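Local atomic coordinates of methanogen homoaconitase large subunit (Methanocaldococcus jannaschii, PDB entry 4KP2), a protein that forms, with a small partner subunit, an iron-sulfur hydro-lyase that reversibly converts (R)-homocitrate to homoisocitrate through cis-homoaconitate. Residues V196-R202 and M231-G236. Residues are numbered along the deposited sequence; the frame is centred on the assembly and turned at random.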
loop_
_atom_site.group_PDB
_atom_site.type_symbol
_atom_site.label_atom_id
_atom_site.label_comp_id
_atom_site.label_asym_id
_atom_site.label_seq_id
_atom_site.Cartn_x
_atom_site.Cartn_y
_atom_site.Cartn_z
ATOM N N VAL A 196 7.905 4.024 -30.963
ATOM C CA VAL A 196 7.972 5.413 -31.397
ATOM C C VAL A 196 9.196 6.106 -30.805
ATOM O O VAL A 196 9.829 6.938 -31.458
ATOM C CB VAL A 196 6.695 6.181 -31.001
ATOM C CG1 VAL A 196 6.783 7.636 -31.431
ATOM C CG2 VAL A 196 5.471 5.521 -31.613
ATOM N N CYS A 197 9.537 5.744 -29.571
ATOM C CA CYS A 197 10.631 6.393 -28.855
ATOM C C CYS A 197 12.011 6.067 -29.428
ATOM O O CYS A 197 13.000 6.703 -29.064
ATOM C CB CYS A 197 10.581 6.042 -27.365
ATOM S SG CYS A 197 9.092 6.598 -26.494
ATOM N N LYS A 198 12.082 5.082 -30.319
ATOM C CA LYS A 198 13.359 4.688 -30.910
ATOM C C LYS A 198 13.612 5.409 -32.221
ATOM O O LYS A 198 14.699 5.939 -32.449
ATOM C CB LYS A 198 13.409 3.182 -31.152
ATOM C CG LYS A 198 13.038 2.355 -29.953
ATOM C CD LYS A 198 13.746 2.835 -28.698
ATOM C CE LYS A 198 12.728 3.264 -27.652
ATOM N NZ LYS A 198 12.947 2.639 -26.318
ATOM N N GLU A 199 12.602 5.411 -33.083
ATOM C CA GLU A 199 12.693 6.081 -34.371
ATOM C C GLU A 199 12.943 7.567 -34.161
ATOM O O GLU A 199 13.606 8.218 -34.966
ATOM C CB GLU A 199 11.406 5.876 -35.173
ATOM C CG GLU A 199 11.629 5.406 -36.602
ATOM C CD GLU A 199 12.037 3.947 -36.681
ATOM O OE1 GLU A 199 11.847 3.222 -35.682
ATOM O OE2 GLU A 199 12.546 3.526 -37.741
ATOM N N ILE A 200 12.412 8.094 -33.062
ATOM C CA ILE A 200 12.562 9.503 -32.731
ATOM C C ILE A 200 13.767 9.745 -31.827
ATOM O O ILE A 200 14.647 10.542 -32.152
ATOM C CB ILE A 200 11.298 10.050 -32.045
ATOM C CG1 ILE A 200 10.095 9.932 -32.982
ATOM C CG2 ILE A 200 11.508 11.491 -31.619
ATOM C CD1 ILE A 200 8.825 10.535 -32.424
ATOM N N GLY A 201 13.803 9.051 -30.695
ATOM C CA GLY A 201 14.882 9.212 -29.737
ATOM C C GLY A 201 14.410 9.895 -28.469
ATOM O O GLY A 201 13.321 10.462 -28.432
ATOM N N ARG A 202 15.234 9.843 -27.427
ATOM C CA ARG A 202 14.882 10.445 -26.145
ATOM C C ARG A 202 15.012 11.965 -26.180
ATOM O O ARG A 202 14.589 12.653 -25.252
ATOM C CB ARG A 202 15.747 9.873 -25.020
ATOM C CG ARG A 202 17.243 10.051 -25.227
ATOM C CD ARG A 202 18.023 9.618 -23.993
ATOM N NE ARG A 202 19.453 9.502 -24.257
ATOM C CZ ARG A 202 20.093 8.347 -24.413
ATOM N NH1 ARG A 202 21.396 8.334 -24.654
ATOM N NH2 ARG A 202 19.434 7.202 -24.322
ATOM N N MET A 231 4.025 9.234 -22.984
ATOM C CA MET A 231 5.455 9.046 -23.189
ATOM C C MET A 231 6.023 10.080 -24.155
ATOM O O MET A 231 7.020 9.828 -24.828
ATOM C CB MET A 231 5.729 7.642 -23.725
ATOM C CG MET A 231 5.047 6.530 -22.948
ATOM S SD MET A 231 6.200 5.584 -21.938
ATOM C CE MET A 231 7.374 5.052 -23.182
ATOM N N ALA A 232 5.383 11.243 -24.219
ATOM C CA ALA A 232 5.829 12.306 -25.113
ATOM C C ALA A 232 7.079 12.994 -24.573
ATOM O O ALA A 232 7.999 13.310 -25.328
ATOM C CB ALA A 232 4.716 13.317 -25.332
ATOM N N ILE A 233 7.105 13.219 -23.263
ATOM C CA ILE A 233 8.232 13.880 -22.614
ATOM C C ILE A 233 9.481 12.996 -22.639
ATOM O O ILE A 233 10.609 13.491 -22.620
ATOM C CB ILE A 233 7.885 14.278 -21.159
ATOM C CG1 ILE A 233 9.019 15.088 -20.527
ATOM C CG2 ILE A 233 7.566 13.048 -20.323
ATOM C CD1 ILE A 233 9.368 16.342 -21.293
ATOM N N GLU A 234 9.273 11.684 -22.705
ATOM C CA GLU A 234 10.377 10.732 -22.720
ATOM C C GLU A 234 11.171 10.820 -24.018
ATOM O O GLU A 234 12.296 10.331 -24.104
ATOM C CB GLU A 234 9.858 9.308 -22.513
ATOM C CG GLU A 234 8.971 9.147 -21.287
ATOM C CD GLU A 234 9.694 9.470 -19.993
ATOM O OE1 GLU A 234 10.927 9.277 -19.930
ATOM O OE2 GLU A 234 9.028 9.916 -19.036
ATOM N N MET A 235 10.573 11.445 -25.026
ATOM C CA MET A 235 11.245 11.678 -26.297
ATOM C C MET A 235 11.713 13.124 -26.394
ATOM O O MET A 235 12.177 13.571 -27.443
ATOM C CB MET A 235 10.311 11.350 -27.463
ATOM C CG MET A 235 9.979 9.875 -27.579
ATOM S SD MET A 235 8.722 9.536 -28.827
ATOM C CE MET A 235 7.304 10.353 -28.105
ATOM N N GLY A 236 11.586 13.853 -25.289
ATOM C CA GLY A 236 11.971 15.251 -25.245
ATOM C C GLY A 236 10.836 16.165 -25.658
ATOM O O GLY A 236 10.948 17.387 -25.567
#
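Met235 reaches across to the last turn of helix 189-200 and lays its thioether among Val196, Cys197 and Ile200. Met235 SD lies 3.8 Å from Val196 CG1 and 3.7 Å from Ile200 CD1, and both branched side chains are crossed at a slant. The unbranched chain of Met235 runs straight as far as SD and then bends (chi3 -66°), which carries its CE on past the sulfur. Cys197, small enough to leave room for it, sets SG 3.6 Å from Met235 CG. The same cysteine sulfur, Cys197 SG, meets a second methionine, with Met231 CE at 4.0 Å. All these contacts are apolar, and Tyr212 of strand 208-213 also packs on Met235.

In the fold, the contact joins the end of one helix to the loop between helix 222-230 and strand 239-242. That strand and 208-213 are parallel neighbours in the mixed sheet of this aconitase-family subunit, and the loop brings Met231 to about 9 Å, side chain to side chain, from Cys323, a predicted ligand of the [4Fe-4S] cluster.

Beyond the helix end the backbones meet through two CA-H...O contacts. Gly201 O lies 3.2 Å from Met235 CA, and Arg202 CA lies 3.3 Å from Glu234 O, the latter with an angle of 138° at the hydrogen. Gly201, the first residue to leave helical angles, has positive phi (110°), a conformation glycine accepts readily. Gly236 also has positive phi, to which glycine is equally suited, and lies beside Arg202 O.

The charged ends turn to other partners: Arg202 NH2 forms a salt bridge with Asp302, while Glu234 OE2 hydrogen-bonds to His140 NE2.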